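Histidine phosphotransfer protein (Medicago truncatula, PDB 4G78) probably relays phosphoryl groups from cytokinin sensor histidine kinases to response regulators in a two-component phosphorelay. Local coordinates at residues F42-M47 with K136-I141. Sequence-based numbering, arbitrary orientation. Where two conformers were deposited one is given.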
loop_
_atom_site.group_PDB
_atom_site.type_symbol
_atom_site.label_atom_id
_atom_site.label_comp_id
_atom_site.label_asym_id
_atom_site.label_seq_id
_atom_site.Cartn_x
_atom_site.Cartn_y
_atom_site.Cartn_z
ATOM N N PHE A 42 -3.481 13.975 7.122
ATOM C CA PHE A 42 -3.763 13.941 5.714
ATOM C C PHE A 42 -3.365 12.599 5.135
ATOM O O PHE A 42 -4.075 11.979 4.361
ATOM C CB PHE A 42 -3.008 15.144 5.023
ATOM C CG PHE A 42 -2.899 14.998 3.546
ATOM C CD1 PHE A 42 -3.999 15.073 2.702
ATOM C CD2 PHE A 42 -1.669 14.771 2.985
ATOM C CE1 PHE A 42 -3.796 15.003 1.321
ATOM C CE2 PHE A 42 -1.506 14.693 1.624
ATOM C CZ PHE A 42 -2.564 14.816 0.797
ATOM N N VAL A 43 -2.160 12.129 5.500
ATOM C CA VAL A 43 -1.696 10.835 4.954
ATOM C C VAL A 43 -2.592 9.709 5.392
ATOM O O VAL A 43 -2.840 8.789 4.616
ATOM C CB VAL A 43 -0.169 10.629 5.221
ATOM C CG1 VAL A 43 0.219 10.488 6.687
ATOM C CG2 VAL A 43 0.406 9.452 4.411
ATOM N N ILE A 44 -3.106 9.745 6.633
ATOM C CA ILE A 44 -4.029 8.722 7.106
ATOM C C ILE A 44 -5.298 8.739 6.268
ATOM O O ILE A 44 -5.814 7.686 5.902
ATOM C CB ILE A 44 -4.316 8.808 8.627
ATOM C CG1 ILE A 44 -3.004 8.682 9.417
ATOM C CG2 ILE A 44 -5.366 7.817 9.054
ATOM C CD1 ILE A 44 -3.112 8.884 10.906
ATOM N N GLU A 45 -5.827 9.941 5.990
ATOM C CA GLU A 45 -7.042 10.077 5.181
ATOM C C GLU A 45 -6.819 9.443 3.783
ATOM O O GLU A 45 -7.673 8.724 3.269
ATOM C CB GLU A 45 -7.566 11.468 5.083
ATOM C CG GLU A 45 -7.979 12.055 6.425
ATOM C CD GLU A 45 -8.999 11.307 7.293
ATOM O OE1 GLU A 45 -10.183 11.464 6.917
ATOM O OE2 GLU A 45 -8.589 10.649 8.250
ATOM N N VAL A 46 -5.703 9.816 3.171
ATOM C CA VAL A 46 -5.357 9.283 1.843
ATOM C C VAL A 46 -5.243 7.751 1.914
ATOM O O VAL A 46 -5.789 7.056 1.038
ATOM C CB VAL A 46 -4.074 9.895 1.333
ATOM C CG1 VAL A 46 -3.531 9.157 0.130
ATOM C CG2 VAL A 46 -4.262 11.374 0.979
ATOM N N MET A 47 -4.517 7.241 2.886
ATOM C CA MET A 47 -4.300 5.811 2.941
ATOM C C MET A 47 -5.614 5.078 3.176
ATOM O O MET A 47 -5.753 3.977 2.653
ATOM C CB MET A 47 -3.247 5.445 3.976
ATOM C CG MET A 47 -1.828 5.835 3.571
ATOM S SD MET A 47 -1.239 5.805 1.869
ATOM C CE MET A 47 0.339 5.165 2.078
ATOM N N LYS A 136 -0.627 4.121 14.378
ATOM C CA LYS A 136 -0.873 3.934 15.818
ATOM C C LYS A 136 0.112 4.756 16.622
ATOM O O LYS A 136 -0.260 5.450 17.574
ATOM C CB LYS A 136 -0.719 2.419 16.159
ATOM C CG LYS A 136 -0.898 2.104 17.688
ATOM C CD LYS A 136 -0.626 0.610 17.951
ATOM C CE LYS A 136 -0.958 0.138 19.302
ATOM N NZ LYS A 136 -0.035 0.538 20.344
ATOM N N LEU A 137 1.389 4.664 16.269
ATOM C CA LEU A 137 2.411 5.400 17.003
ATOM C C LEU A 137 2.189 6.910 16.857
ATOM O O LEU A 137 2.320 7.659 17.834
ATOM C CB LEU A 137 3.796 5.027 16.472
ATOM C CG LEU A 137 4.196 3.541 16.715
ATOM C CD1 LEU A 137 5.403 3.206 15.852
ATOM C CD2 LEU A 137 4.473 3.307 18.203
ATOM N N GLN A 138 1.877 7.378 15.648
ATOM C CA GLN A 138 1.641 8.805 15.440
ATOM C C GLN A 138 0.506 9.285 16.306
ATOM O O GLN A 138 0.562 10.387 16.898
ATOM C CB GLN A 138 1.231 9.113 14.003
ATOM C CG GLN A 138 2.408 9.003 13.112
ATOM C CD GLN A 138 2.169 9.250 11.657
ATOM O OE1 GLN A 138 3.136 9.387 10.874
ATOM N NE2 GLN A 138 0.957 9.227 11.215
ATOM N N GLN A 139 -0.560 8.515 16.395
ATOM C CA GLN A 139 -1.730 8.866 17.184
ATOM C C GLN A 139 -1.403 8.947 18.690
ATOM O O GLN A 139 -1.893 9.765 19.398
ATOM C CB GLN A 139 -2.890 7.948 16.875
ATOM C CG GLN A 139 -3.408 8.201 15.437
ATOM C CD GLN A 139 -3.750 9.602 15.096
ATOM O OE1 GLN A 139 -4.333 10.403 15.773
ATOM N NE2 GLN A 139 -3.180 9.782 13.894
ATOM N N GLU A 140 -0.570 7.968 19.135
ATOM C CA GLU A 140 -0.184 7.975 20.543
ATOM C C GLU A 140 0.667 9.211 20.870
ATOM O O GLU A 140 0.529 9.796 21.946
ATOM C CB GLU A 140 0.544 6.698 20.899
ATOM C CG GLU A 140 -0.366 5.496 20.902
ATOM C CD GLU A 140 0.336 4.191 21.133
ATOM O OE1 GLU A 140 1.547 4.167 21.334
ATOM O OE2 GLU A 140 -0.409 3.144 21.133
ATOM N N ILE A 141 1.542 9.600 19.978
ATOM C CA ILE A 141 2.334 10.815 20.150
ATOM C C ILE A 141 1.430 12.031 20.207
ATOM O O ILE A 141 1.563 12.913 21.087
ATOM C CB ILE A 141 3.393 10.924 19.079
ATOM C CG1 ILE A 141 4.477 9.852 19.297
ATOM C CG2 ILE A 141 4.005 12.334 19.035
ATOM C CD1 ILE A 141 5.436 9.673 18.168
#
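At one end of the antiparallel helix pair 41-66 and 110-145 of the histidine-phosphotransfer bundle, Ile44 points its delta methyl at the amide ends of Gln138 and Gln139. The helices stand well apart here: the nearest CA atoms, those of Ile44 and Gln138, are 10.1 Å from each other, and the side chains bridge the gap. Ile44 has CG1 beside its backbone N (chi1 -58°) and runs on nearly straight beyond it, which carries CD1 toward helix 110-145. Both glutamines were modelled in two conformers. Gln138 reaches back with an extended chain and passes alongside the isoleucine, its NE2 in one conformer 4.1 Å from Ile44 CD1, a loose contact of amide against methyl. Gln139 starts off to one side, but a bend at chi2 (-53°) swings its amide inward to meet Ile44 from the opposite direction. In one of its two conformers Gln139 NE2 lies 3.1 Å from Ile44 CD1, too short to be relied on as a packing distance. In that conformer the same NE2 is hydrogen-bonded to OD1 of Asp41, in the first turn of helix 41-66, a polar tie beside the methyl contact. In this four-helix HPt fold, extended by N-terminal helices, the flanks of the contact merge with other packing: Ile44 also touches Phe135, Gln138 leans on Leu11 of helix 6-20, and Val43 meets Phe28 and Leu31 of helix 26-32. On the flank of helix 110-145 turned away from helix 41-66, where Glu140 packs on Leu7, Lys136 NZ forms a salt bridge with Glu140 OE2 at 2.7 Å, on the syn side of the carboxylate and 24° out of its plane.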